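Local coordinates for protein fimbrial subunit type 1 (Actinomyces oris, PDB 3UXF) that forms the shaft of type 1 fimbriae on the bacterial surface as their major, cell-wall-anchored pilin subunit, at residues L45-C50 / V174-K179; S75-T80 / I118-N123; V135-V140 / V156-M161. All coordinates share one frame; numbering follows the deposited sequence.

Contact 1 (L45-C50 / V174-K179); sequences LTVHKC and VHVYPK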
ATOM      1  N   LEU A  45     -27.629 -21.282   0.768  1.00 12.39           N
ATOM      2  CA  LEU A  45     -27.082 -19.970   0.426  1.00 12.31           C
ATOM      3  C   LEU A  45     -25.581 -20.062   0.648  1.00 11.12           C
ATOM      4  O   LEU A  45     -25.177 -20.343   1.755  1.00 14.40           O
ATOM      5  CB  LEU A  45     -27.669 -18.893   1.332  1.00 12.56           C
ATOM      6  CG  LEU A  45     -26.981 -17.533   1.163  1.00 12.48           C
ATOM      7  CD1 LEU A  45     -27.098 -17.016  -0.269  1.00 15.81           C
ATOM      8  CD2 LEU A  45     -27.556 -16.527   2.189  1.00 17.08           C
ATOM      9  N   THR A  46     -24.777 -19.809  -0.378  1.00 12.75           N
ATOM     10  CA  THR A  46     -23.320 -19.933  -0.256  1.00 13.67           C
ATOM     11  C   THR A  46     -22.729 -18.563  -0.534  1.00 12.99           C
ATOM     12  O   THR A  46     -22.883 -18.028  -1.630  1.00 13.69           O
ATOM     13  CB  THR A  46     -22.781 -20.942  -1.260  1.00 13.47           C
ATOM     14  OG1 THR A  46     -23.365 -22.221  -0.975  1.00 15.65           O
ATOM     15  CG2 THR A  46     -21.248 -21.097  -1.104  1.00 14.80           C
ATOM     16  N   VAL A  47     -22.104 -17.970   0.478  1.00 13.46           N
ATOM     17  CA  VAL A  47     -21.489 -16.641   0.337  1.00 13.91           C
ATOM     18  C   VAL A  47     -19.983 -16.840   0.117  1.00 13.60           C
ATOM     19  O   VAL A  47     -19.356 -17.545   0.894  1.00 15.10           O
ATOM     20  CB  VAL A  47     -21.747 -15.830   1.628  1.00 14.64           C
ATOM     21  CG1 VAL A  47     -21.201 -14.369   1.523  1.00 16.58           C
ATOM     22  CG2 VAL A  47     -23.255 -15.796   1.930  1.00 17.03           C
ATOM     23  N   HIS A  48     -19.450 -16.265  -0.963  1.00 14.82           N
ATOM     24  CA  HIS A  48     -18.036 -16.427  -1.317  1.00 16.54           C
ATOM     25  C   HIS A  48     -17.282 -15.168  -0.860  1.00 14.19           C
ATOM     26  O   HIS A  48     -17.522 -14.087  -1.395  1.00 16.92           O
ATOM     27  CB  HIS A  48     -17.911 -16.570  -2.825  1.00 18.55           C
ATOM     28  CG  HIS A  48     -18.493 -17.843  -3.363  1.00 18.50           C
ATOM     29  ND1 HIS A  48     -17.718 -18.868  -3.864  1.00 20.70           N
ATOM     30  CD2 HIS A  48     -19.782 -18.262  -3.468  1.00 18.05           C
ATOM     31  CE1 HIS A  48     -18.498 -19.863  -4.249  1.00 23.14           C
ATOM     32  NE2 HIS A  48     -19.752 -19.518  -4.019  1.00 19.30           N
ATOM     33  N   LYS A  49     -16.411 -15.314   0.144  1.00 14.41           N
ATOM     34  CA  LYS A  49     -15.662 -14.177   0.675  1.00 16.74           C
ATOM     35  C   LYS A  49     -14.267 -14.166   0.042  1.00 20.12           C
ATOM     36  O   LYS A  49     -13.510 -15.133   0.159  1.00 20.23           O
ATOM     37  CB  LYS A  49     -15.571 -14.270   2.199  1.00 16.30           C
ATOM     38  CG  LYS A  49     -14.720 -13.135   2.833  1.00 16.71           C
ATOM     39  CD  LYS A  49     -15.427 -11.783   2.730  1.00 16.31           C
ATOM     40  CE  LYS A  49     -14.488 -10.655   3.278  1.00 13.89           C
ATOM     41  NZ  LYS A  49     -15.204  -9.370   3.259  1.00 15.74           N
ATOM     42  N   CYS A  50     -13.970 -13.067  -0.647  1.00 16.48           N
ATOM     43  CA  CYS A  50     -12.751 -12.925  -1.445  1.00 20.90           C
ATOM     44  C   CYS A  50     -12.044 -11.637  -1.056  1.00 22.43           C
ATOM     45  O   CYS A  50     -12.679 -10.666  -0.682  1.00 21.56           O
ATOM     46  CB  CYS A  50     -13.125 -12.855  -2.933  1.00 26.10           C
ATOM     47  SG  CYS A  50     -14.125 -14.262  -3.518  1.00 29.71           S
ATOM     48  N   VAL A 174     -28.462 -20.755  -3.997  1.00 12.69           N
ATOM     49  CA  VAL A 174     -27.913 -19.487  -4.430  1.00 14.32           C
ATOM     50  C   VAL A 174     -26.483 -19.246  -3.969  1.00 11.84           C
ATOM     51  O   VAL A 174     -26.131 -19.520  -2.827  1.00 13.19           O
ATOM     52  CB  VAL A 174     -28.814 -18.323  -3.973  1.00 13.83           C
ATOM     53  CG1 VAL A 174     -28.222 -16.992  -4.384  1.00 15.90           C
ATOM     54  CG2 VAL A 174     -30.212 -18.491  -4.543  1.00 14.90           C
ATOM     55  N   HIS A 175     -25.672 -18.731  -4.884  1.00 13.19           N
ATOM     56  CA  HIS A 175     -24.293 -18.383  -4.596  1.00 13.23           C
ATOM     57  C   HIS A 175     -24.146 -16.885  -4.766  1.00 12.71           C
ATOM     58  O   HIS A 175     -24.570 -16.327  -5.771  1.00 15.67           O
ATOM     59  CB  HIS A 175     -23.345 -19.105  -5.549  1.00 14.86           C
ATOM     60  CG  HIS A 175     -23.221 -20.569  -5.274  1.00 18.26           C
ATOM     61  ND1 HIS A 175     -22.106 -21.122  -4.685  1.00 20.07           N
ATOM     62  CD2 HIS A 175     -24.075 -21.594  -5.498  1.00 18.35           C
ATOM     63  CE1 HIS A 175     -22.278 -22.424  -4.560  1.00 20.76           C
ATOM     64  NE2 HIS A 175     -23.465 -22.737  -5.046  1.00 19.65           N
ATOM     65  N   VAL A 176     -23.552 -16.231  -3.778  1.00 14.76           N
ATOM     66  CA  VAL A 176     -23.360 -14.793  -3.849  1.00 13.85           C
ATOM     67  C   VAL A 176     -21.905 -14.413  -3.596  1.00 15.67           C
ATOM     68  O   VAL A 176     -21.231 -15.013  -2.764  1.00 15.20           O
ATOM     69  CB  VAL A 176     -24.282 -14.044  -2.864  1.00 14.73           C
ATOM     70  CG1 VAL A 176     -25.728 -14.138  -3.319  1.00 17.70           C
ATOM     71  CG2 VAL A 176     -24.128 -14.600  -1.463  1.00 19.42           C
ATOM     72  N   TYR A 177     -21.435 -13.416  -4.335  1.00 17.37           N
ATOM     73  CA  TYR A 177     -20.077 -12.907  -4.197  1.00 19.79           C
ATOM     74  C   TYR A 177     -20.168 -11.444  -3.792  1.00 17.65           C
ATOM     75  O   TYR A 177     -20.209 -10.559  -4.642  1.00 23.36           O
ATOM     76  CB  TYR A 177     -19.315 -13.045  -5.516  1.00 19.54           C
ATOM     77  CG  TYR A 177     -19.182 -14.471  -6.000  1.00 21.48           C
ATOM     78  CD1 TYR A 177     -17.993 -15.170  -5.845  1.00 20.39           C
ATOM     79  CD2 TYR A 177     -20.246 -15.119  -6.608  1.00 19.46           C
ATOM     80  CE1 TYR A 177     -17.869 -16.471  -6.283  1.00 23.93           C
ATOM     81  CE2 TYR A 177     -20.131 -16.418  -7.049  1.00 22.17           C
ATOM     82  CZ  TYR A 177     -18.940 -17.090  -6.887  1.00 25.38           C
ATOM     83  OH  TYR A 177     -18.824 -18.387  -7.322  1.00 26.06           O
ATOM     84  N   PRO A 178     -20.223 -11.198  -2.488  1.00 19.41           N
ATOM     85  CA  PRO A 178     -20.398  -9.839  -1.970  1.00 21.49           C
ATOM     86  C   PRO A 178     -19.254  -8.901  -2.331  1.00 23.93           C
ATOM     87  O   PRO A 178     -18.123  -9.331  -2.544  1.00 23.98           O
ATOM     88  CB  PRO A 178     -20.467 -10.043  -0.455  1.00 20.72           C
ATOM     89  CG  PRO A 178     -19.810 -11.339  -0.208  1.00 21.80           C
ATOM     90  CD  PRO A 178     -20.069 -12.185  -1.408  1.00 17.50           C
ATOM     91  N   LYS A 179     -19.574  -7.617  -2.393  1.00 19.91           N
ATOM     92  CA  LYS A 179     -18.615  -6.577  -2.732  1.00 23.30           C
ATOM     93  C   LYS A 179     -17.965  -5.983  -1.484  1.00 19.60           C
ATOM     94  O   LYS A 179     -18.629  -5.746  -0.478  1.00 20.48           O
ATOM     95  CB  LYS A 179     -19.355  -5.467  -3.503  1.00 25.00           C
ATOM     96  CG  LYS A 179     -18.476  -4.268  -3.898  1.00 38.46           C
ATOM     97  CD  LYS A 179     -19.313  -3.043  -4.344  1.00 43.05           C
ATOM     98  CE  LYS A 179     -19.340  -2.887  -5.867  1.00 56.79           C
ATOM     99  NZ  LYS A 179     -17.972  -2.798  -6.474  1.00 56.69           N
TER
HETATM  100  O   HOH W   1     -25.778 -22.393  -2.429  1.00 14.84           O
HETATM  101  O   HOH W   2     -16.909 -11.663  -3.034  1.00 29.31           O
HETATM  102  O   HOH W   3     -15.785 -10.696  -0.830  1.00 25.15           O
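His48 and His175 meet rim to rim through one hydrogen bond, 2.9 Å between His48 NE2 and His175 ND1. It is almost straight, and either nitrogen could be the donor. The ring planes are turned 42° apart, and neither ring lies over the face of the other. Tyr177 takes a face of the His48 ring instead, in an offset stack with planes only 22° apart. Its CE1 sits 3.3 Å from His48 CG, and its hydroxyl reaches over the far rim of the imidazole. His48 CG stands anti to its carbonyl carbon (chi1 -68°), and Tyr177 CG does the same, which lays the two side chains alongside each other. The His175 ring in turn carries Thr46 on one face, a CH-pi contact with CB 3.8 Å from the ring centroid.

On the other side of the sheet Leu45, Val47 and Val176 pack together. Val47 CG2 lies 3.7 Å from Val176 CG2, and Val47 CG1 rests on the ring of Pro178.

Between these two layers, strands 44-48 and 170-176 run parallel. Three backbone bonds join them: Thr46 N to Val174 O, Val176 N to Thr46 O, and His48 N to Val176 O. A water spans Thr46 OG1 and Val174 O. Further out, Tyr177 OH bonds to the backbone N of Asp66, and Cys50 is tied to Cys71 by a disulfide. Strand 125-128 flanks strand 44-48 in the same mixed sheet of the N-terminal pilin domain.

The imidazole-imidazole bond needs a proton on one nitrogen and a lone pair on the other. It therefore probably disfavours two fully protonated histidines, and the tyrosine stack probably helps to keep the His48 ring turned so that His175 ND1 lies in its plane.

Contact 2 (S75-T80 / I118-N123); sequences SDVEFT and ITTGAN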
ATOM      1  N   SER A  75     -10.466 -16.536   5.182  1.00 21.74           N
ATOM      2  CA  SER A  75     -10.978 -17.372   6.268  1.00 21.98           C
ATOM      3  C   SER A  75     -11.333 -16.545   7.477  1.00 20.17           C
ATOM      4  O   SER A  75     -10.923 -15.398   7.599  1.00 21.41           O
ATOM      5  CB  SER A  75      -9.934 -18.423   6.670  1.00 27.44           C
ATOM      6  OG  SER A  75      -8.844 -17.803   7.337  1.00 28.76           O
ATOM      7  N   ASP A  76     -12.116 -17.139   8.383  1.00 19.75           N
ATOM      8  CA  ASP A  76     -12.424 -16.545   9.664  1.00 18.37           C
ATOM      9  C   ASP A  76     -13.275 -15.285   9.607  1.00 19.62           C
ATOM     10  O   ASP A  76     -13.196 -14.444  10.496  1.00 20.63           O
ATOM     11  CB  ASP A  76     -11.142 -16.292  10.497  1.00 21.36           C
ATOM     12  CG  ASP A  76     -11.408 -16.356  11.974  1.00 32.73           C
ATOM     13  OD1 ASP A  76     -12.310 -17.136  12.379  1.00 32.57           O
ATOM     14  OD2 ASP A  76     -10.765 -15.602  12.738  1.00 35.75           O
ATOM     15  N   VAL A  77     -14.152 -15.203   8.609  1.00 16.28           N
ATOM     16  CA  VAL A  77     -15.076 -14.096   8.503  1.00 16.22           C
ATOM     17  C   VAL A  77     -16.468 -14.631   8.836  1.00 15.79           C
ATOM     18  O   VAL A  77     -16.861 -15.636   8.284  1.00 18.93           O
ATOM     19  CB  VAL A  77     -15.092 -13.545   7.081  1.00 16.55           C
ATOM     20  CG1 VAL A  77     -16.135 -12.481   6.947  1.00 17.62           C
ATOM     21  CG2 VAL A  77     -13.698 -12.965   6.740  1.00 17.99           C
ATOM     22  N   GLU A  78     -17.173 -13.962   9.729  1.00 14.84           N
ATOM     23  CA  GLU A  78     -18.525 -14.427  10.092  1.00 16.16           C
ATOM     24  C   GLU A  78     -19.577 -13.678   9.288  1.00 17.27           C
ATOM     25  O   GLU A  78     -19.543 -12.445   9.219  1.00 16.38           O
ATOM     26  CB  GLU A  78     -18.769 -14.174  11.571  1.00 18.12           C
ATOM     27  CG  GLU A  78     -20.111 -14.670  12.024  1.00 18.06           C
ATOM     28  CD  GLU A  78     -20.416 -14.208  13.436  1.00 22.74           C
ATOM     29  OE1 GLU A  78     -20.909 -13.077  13.626  1.00 22.47           O
ATOM     30  OE2 GLU A  78     -20.126 -14.990  14.371  1.00 30.54           O
ATOM     31  N   PHE A  79     -20.527 -14.410   8.699  1.00 15.12           N
ATOM     32  CA  PHE A  79     -21.712 -13.824   8.080  1.00 16.24           C
ATOM     33  C   PHE A  79     -22.929 -14.194   8.875  1.00 15.83           C
ATOM     34  O   PHE A  79     -23.023 -15.313   9.360  1.00 17.44           O
ATOM     35  CB  PHE A  79     -21.881 -14.302   6.634  1.00 13.52           C
ATOM     36  CG  PHE A  79     -20.941 -13.611   5.689  1.00 12.88           C
ATOM     37  CD1 PHE A  79     -21.310 -12.427   5.113  1.00 15.55           C
ATOM     38  CD2 PHE A  79     -19.691 -14.139   5.418  1.00 16.10           C
ATOM     39  CE1 PHE A  79     -20.435 -11.737   4.246  1.00 14.30           C
ATOM     40  CE2 PHE A  79     -18.812 -13.451   4.574  1.00 15.00           C
ATOM     41  CZ  PHE A  79     -19.217 -12.273   3.958  1.00 16.27           C
ATOM     42  N   THR A  80     -23.817 -13.232   9.029  1.00 13.93           N
ATOM     43  CA  THR A  80     -25.114 -13.471   9.638  1.00 13.39           C
ATOM     44  C   THR A  80     -26.184 -13.274   8.567  1.00 17.38           C
ATOM     45  O   THR A  80     -26.141 -12.316   7.806  1.00 16.54           O
ATOM     46  CB  THR A  80     -25.351 -12.503  10.773  1.00 15.88           C
ATOM     47  OG1 THR A  80     -24.413 -12.784  11.808  1.00 17.80           O
ATOM     48  CG2 THR A  80     -26.773 -12.666  11.316  1.00 17.50           C
ATOM     49  N   ILE A 118     -22.554 -18.159  10.219  1.00 18.67           N
ATOM     50  CA  ILE A 118     -21.533 -19.096   9.775  1.00 17.57           C
ATOM     51  C   ILE A 118     -20.216 -18.348   9.611  1.00 21.72           C
ATOM     52  O   ILE A 118     -20.205 -17.188   9.213  1.00 20.26           O
ATOM     53  CB  ILE A 118     -21.888 -19.736   8.431  1.00 21.50           C
ATOM     54  CG1 ILE A 118     -22.894 -20.866   8.623  1.00 22.76           C
ATOM     55  CG2 ILE A 118     -20.638 -20.274   7.759  1.00 25.30           C
ATOM     56  CD1 ILE A 118     -22.618 -22.064   7.756  1.00 25.68           C
ATOM     57  N   THR A 119     -19.111 -19.016   9.920  1.00 20.54           N
ATOM     58  CA  THR A 119     -17.790 -18.416   9.770  1.00 20.82           C
ATOM     59  C   THR A 119     -17.043 -19.134   8.657  1.00 25.37           C
ATOM     60  O   THR A 119     -17.080 -20.358   8.572  1.00 27.22           O
ATOM     61  CB  THR A 119     -16.983 -18.484  11.072  1.00 20.75           C
ATOM     62  OG1 THR A 119     -17.651 -17.726  12.086  1.00 25.22           O
ATOM     63  CG2 THR A 119     -15.591 -17.916  10.861  1.00 23.98           C
ATOM     64  N   THR A 120     -16.372 -18.378   7.793  1.00 19.30           N
ATOM     65  CA  THR A 120     -15.709 -18.990   6.663  1.00 17.49           C
ATOM     66  C   THR A 120     -14.459 -19.746   7.111  1.00 19.75           C
ATOM     67  O   THR A 120     -13.805 -19.391   8.108  1.00 21.18           O
ATOM     68  CB  THR A 120     -15.256 -17.938   5.632  1.00 18.73           C
ATOM     69  OG1 THR A 120     -14.312 -17.044   6.255  1.00 19.70           O
ATOM     70  CG2 THR A 120     -16.443 -17.126   5.105  1.00 16.23           C
ATOM     71  N   GLY A 121     -14.144 -20.775   6.344  1.00 22.09           N
ATOM     72  CA  GLY A 121     -12.927 -21.531   6.531  1.00 23.27           C
ATOM     73  C   GLY A 121     -11.933 -21.143   5.451  1.00 25.49           C
ATOM     74  O   GLY A 121     -12.043 -20.073   4.850  1.00 22.40           O
ATOM     75  N   ALA A 122     -10.971 -22.027   5.197  1.00 26.38           N
ATOM     76  CA  ALA A 122      -9.865 -21.743   4.292  1.00 27.23           C
ATOM     77  C   ALA A 122     -10.316 -21.333   2.905  1.00 26.03           C
ATOM     78  O   ALA A 122      -9.650 -20.506   2.247  1.00 23.47           O
ATOM     79  CB  ALA A 122      -8.954 -22.955   4.189  1.00 28.05           C
ATOM     80  N   ASN A 123     -11.428 -21.909   2.447  1.00 23.60           N
ATOM     81  CA  ASN A 123     -11.898 -21.663   1.095  1.00 25.44           C
ATOM     82  C   ASN A 123     -12.818 -20.447   0.976  1.00 19.37           C
ATOM     83  O   ASN A 123     -13.303 -20.175  -0.102  1.00 21.73           O
ATOM     84  CB  ASN A 123     -12.597 -22.888   0.518  1.00 26.64           C
ATOM     85  CG  ASN A 123     -13.818 -23.310   1.339  1.00 25.01           C
ATOM     86  OD1 ASN A 123     -14.254 -22.608   2.275  1.00 22.23           O
ATOM     87  ND2 ASN A 123     -14.369 -24.478   1.001  1.00 30.37           N
TER
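Ser75-Thr80 and Ile118-Asn123 run antiparallel, with Phe79 and Ile118 a hydrogen-bonded pair that exchanges two backbone bonds, Glu78 and Thr119 the non-hydrogen-bonded pair next to it, and Thr120 N bonded to Val77 O at 2.8 Å beyond them.

At Thr120 the regular pattern stops, and its hydroxyl takes over part of the backbone's role. Its OG1 accepts a hydrogen bond from Val77 N at 3.0 Å and also bonds to Val74 O. The first torsion, chi1 61°, sets OG1 between the backbone N and the carbonyl carbon, the branch that faces Val77. The hydroxyl of this buried threonine is thus held by two bonds, both to the chain just before strand 78-84. Asp76 N reaches Thr120 O at 2.8 Å, but from well above the carbonyl plane, 49° out of it.

The pairing belongs to the edge of an antiparallel four-stranded sheet in the N-terminal pilin domain, where strand 114-119 lies outermost and 78-84 next to it. On the face of Glu78 and Thr119, Thr119 OG1 lies 3.8 Å from Glu78 CB. Thr119 CG2 sits 3.7 Å from Asp76 CA. Asp76 OD1 forms a salt bridge with Arg144, while Glu78 OE1 bonds to Thr143 OG1. On the opposite face Phe79 turns its ring edge to Thr120 CG2, 4.4 Å from CE2, and packs onto Ala126 and Phe128 of strand 125-128.

Contact 3 (V135-V140 / V156-M161); sequences VGAYLV and VVTLPM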
ATOM      1  N   VAL A 135     -37.320 -21.012   2.058  1.00 11.59           N
ATOM      2  CA  VAL A 135     -37.799 -20.092   1.023  1.00 12.10           C
ATOM      3  C   VAL A 135     -38.123 -18.749   1.643  1.00 12.12           C
ATOM      4  O   VAL A 135     -38.921 -18.631   2.603  1.00 14.15           O
ATOM      5  CB  VAL A 135     -39.030 -20.673   0.296  1.00 13.01           C
ATOM      6  CG1 VAL A 135     -39.693 -19.634  -0.577  1.00 11.97           C
ATOM      7  CG2 VAL A 135     -38.576 -21.860  -0.566  1.00 14.89           C
ATOM      8  N   GLY A 136     -37.507 -17.705   1.106  1.00 11.77           N
ATOM      9  CA  GLY A 136     -37.730 -16.366   1.609  1.00 12.79           C
ATOM     10  C   GLY A 136     -36.590 -15.421   1.294  1.00 12.50           C
ATOM     11  O   GLY A 136     -35.650 -15.782   0.596  1.00 12.69           O
ATOM     12  N   ALA A 137     -36.682 -14.203   1.813  1.00 12.39           N
ATOM     13  CA  ALA A 137     -35.654 -13.199   1.591  1.00 13.63           C
ATOM     14  C   ALA A 137     -34.808 -13.020   2.844  1.00 13.31           C
ATOM     15  O   ALA A 137     -35.311 -13.092   3.959  1.00 13.92           O
ATOM     16  CB  ALA A 137     -36.279 -11.883   1.173  1.00 14.21           C
ATOM     17  N   TYR A 138     -33.515 -12.791   2.650  1.00 13.63           N
ATOM     18  CA  TYR A 138     -32.598 -12.636   3.767  1.00 13.03           C
ATOM     19  C   TYR A 138     -31.711 -11.414   3.632  1.00 17.21           C
ATOM     20  O   TYR A 138     -31.244 -11.086   2.544  1.00 16.28           O
ATOM     21  CB  TYR A 138     -31.695 -13.865   3.889  1.00 11.95           C
ATOM     22  CG  TYR A 138     -32.405 -15.110   4.351  1.00 11.78           C
ATOM     23  CD1 TYR A 138     -32.363 -15.499   5.678  1.00 14.35           C
ATOM     24  CD2 TYR A 138     -33.115 -15.896   3.459  1.00 13.31           C
ATOM     25  CE1 TYR A 138     -33.010 -16.634   6.106  1.00 13.56           C
ATOM     26  CE2 TYR A 138     -33.765 -17.032   3.879  1.00 13.20           C
ATOM     27  CZ  TYR A 138     -33.710 -17.397   5.202  1.00 14.44           C
ATOM     28  OH  TYR A 138     -34.356 -18.531   5.623  1.00 15.82           O
ATOM     29  N   LEU A 139     -31.469 -10.761   4.759  1.00 14.08           N
ATOM     30  CA  LEU A 139     -30.517  -9.672   4.827  1.00 15.40           C
ATOM     31  C   LEU A 139     -29.217 -10.322   5.271  1.00 16.92           C
ATOM     32  O   LEU A 139     -29.173 -10.985   6.302  1.00 16.29           O
ATOM     33  CB  LEU A 139     -30.965  -8.624   5.839  1.00 16.43           C
ATOM     34  CG  LEU A 139     -30.085  -7.383   5.967  1.00 24.14           C
ATOM     35  CD1 LEU A 139     -29.993  -6.661   4.637  1.00 26.09           C
ATOM     36  CD2 LEU A 139     -30.636  -6.461   7.043  1.00 31.24           C
ATOM     37  N   VAL A 140     -28.168 -10.151   4.478  1.00 13.97           N
ATOM     38  CA  VAL A 140     -26.885 -10.783   4.756  1.00 14.41           C
ATOM     39  C   VAL A 140     -25.873  -9.739   5.177  1.00 13.48           C
ATOM     40  O   VAL A 140     -25.653  -8.756   4.451  1.00 14.96           O
ATOM     41  CB  VAL A 140     -26.371 -11.531   3.523  1.00 14.51           C
ATOM     42  CG1 VAL A 140     -25.071 -12.303   3.847  1.00 14.62           C
ATOM     43  CG2 VAL A 140     -27.469 -12.479   2.988  1.00 14.25           C
ATOM     44  N   VAL A 156     -29.233  -7.998   0.195  1.00 15.85           N
ATOM     45  CA  VAL A 156     -30.441  -8.799   0.323  1.00 16.25           C
ATOM     46  C   VAL A 156     -30.398  -9.883  -0.738  1.00 15.73           C
ATOM     47  O   VAL A 156     -30.036  -9.613  -1.900  1.00 16.72           O
ATOM     48  CB  VAL A 156     -31.679  -7.935   0.123  1.00 16.61           C
ATOM     49  CG1 VAL A 156     -32.953  -8.809   0.084  1.00 17.49           C
ATOM     50  CG2 VAL A 156     -31.784  -6.912   1.232  1.00 20.60           C
ATOM     51  N   VAL A 157     -30.772 -11.107  -0.359  1.00 14.63           N
ATOM     52  CA  VAL A 157     -30.823 -12.203  -1.303  1.00 15.54           C
ATOM     53  C   VAL A 157     -32.177 -12.898  -1.167  1.00 12.76           C
ATOM     54  O   VAL A 157     -32.781 -12.863  -0.086  1.00 14.59           O
ATOM     55  CB  VAL A 157     -29.672 -13.174  -1.041  1.00 17.50           C
ATOM     56  CG1 VAL A 157     -29.819 -13.885   0.295  1.00 14.47           C
ATOM     57  CG2 VAL A 157     -29.498 -14.139  -2.201  1.00 15.05           C
ATOM     58  N   THR A 158     -32.678 -13.479  -2.254  1.00 13.18           N
ATOM     59  CA  THR A 158     -33.874 -14.297  -2.173  1.00 12.22           C
ATOM     60  C   THR A 158     -33.507 -15.763  -2.424  1.00 12.25           C
ATOM     61  O   THR A 158     -32.652 -16.051  -3.268  1.00 11.92           O
ATOM     62  CB  THR A 158     -34.965 -13.861  -3.190  1.00 14.37           C
ATOM     63  OG1 THR A 158     -34.521 -13.971  -4.552  1.00 13.21           O
ATOM     64  CG2 THR A 158     -35.347 -12.414  -2.961  1.00 13.03           C
ATOM     65  N   LEU A 159     -34.163 -16.661  -1.700  1.00 12.62           N
ATOM     66  CA  LEU A 159     -34.106 -18.095  -1.985  1.00 11.90           C
ATOM     67  C   LEU A 159     -35.526 -18.494  -2.299  1.00 12.89           C
ATOM     68  O   LEU A 159     -36.384 -18.442  -1.419  1.00 12.58           O
ATOM     69  CB  LEU A 159     -33.718 -18.840  -0.722  1.00 13.38           C
ATOM     70  CG  LEU A 159     -32.251 -18.958  -0.284  1.00 22.94           C
ATOM     71  CD1 LEU A 159     -31.149 -18.174  -1.077  1.00 16.24           C
ATOM     72  CD2 LEU A 159     -32.049 -19.026   1.247  1.00 13.02           C
ATOM     73  N   PRO A 160     -35.813 -18.909  -3.547  1.00 11.58           N
ATOM     74  CA  PRO A 160     -34.910 -19.002  -4.699  1.00 14.12           C
ATOM     75  C   PRO A 160     -34.741 -17.666  -5.408  1.00 12.84           C
ATOM     76  O   PRO A 160     -35.367 -16.655  -5.041  1.00 13.65           O
ATOM     77  CB  PRO A 160     -35.652 -19.972  -5.627  1.00 12.30           C
ATOM     78  CG  PRO A 160     -37.133 -19.627  -5.362  1.00 13.70           C
ATOM     79  CD  PRO A 160     -37.199 -19.280  -3.890  1.00 12.87           C
ATOM     80  N   MET A 161     -33.880 -17.671  -6.428  1.00 11.86           N
ATOM     81  CA  MET A 161     -33.723 -16.596  -7.390  1.00 11.78           C
ATOM     82  C   MET A 161     -34.139 -17.169  -8.708  1.00 12.56           C
ATOM     83  O   MET A 161     -33.991 -18.371  -8.920  1.00 14.95           O
ATOM     84  CB  MET A 161     -32.229 -16.233  -7.542  1.00 15.71           C
ATOM     85  CG  MET A 161     -31.717 -15.329  -6.464  1.00 17.44           C
ATOM     86  SD  MET A 161     -30.003 -14.952  -6.861  1.00 20.12           S
ATOM     87  CE  MET A 161     -30.244 -13.993  -8.344  1.00 21.53           C
TER
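Leu159 presses its CD2 methyl against the ring of Tyr138, 3.7 Å from CE2. The two side chains cross at about a right angle. Gly136 pairs directly with Leu159 and puts no side chain on that face. Leu159 reaches diagonally to Tyr138, two residues further along the facing strand. At the Gly136 phi of 157° a side chain would collide with the carbonyl O of Val135, so the position suits glycine. Tyr138 OH bonds to Glu134 N, which probably helps to fix the hydroxyl end of the ring.

Val157 fills the next hollow on this face. With chi1 67° its CG1 points between the backbone N and the carbonyl carbon. There it touches Tyr138 CB at 4.1 Å and Val140 CG2 at 3.8 Å, wedged between the base of Tyr138 and a methyl of Val140.

Strands 136-144 and 155-159 form a beta hairpin at the edge of the antiparallel sheet of the N-terminal domain, and strand 155-159 is outermost. Gly136 and Leu159 exchange a pair of backbone hydrogen bonds, and so do Tyr138 and Val157.

The opposite face carries Ala137, Leu139, Val156 and Thr158. Here Leu139 CD1 meets Val156 CG2 at 3.9 Å. Ala137 CB stands 4.3 Å from Thr158 CG2, and Leu97 of helix 91-99 packs onto both residues. At the end of the pairing Val135 CG1 approaches Pro160 CD at 4.2 Å. Pro160 follows a cis peptide bond, and its carbonyl O accepts a hydrogen bond from Thr158 OG1, 2.9 Å long, a bond within the segment that spans the cis peptide.

In the fold
All three contacts lie in the N-terminal domain of the pilin, and two sheets carry them. Contact 1 pairs strands 44-48 and 170-176 of the mixed sheet, and so joins an early strand of the domain to a late one, its segments 124 residues apart at the closest ends. Contacts 2 and 3 fall within its chain span, one after the other, at opposite edges of the antiparallel sheet 114-119, 78-84, 136-144, 155-159. Their centres are about 19 Å apart, but each is only 11 to 12 Å from that of contact 1. Phe79 touches Val47, and Leu159 touches Val174, so the two sheets pack face to face as a beta sandwich with a shared apolar core.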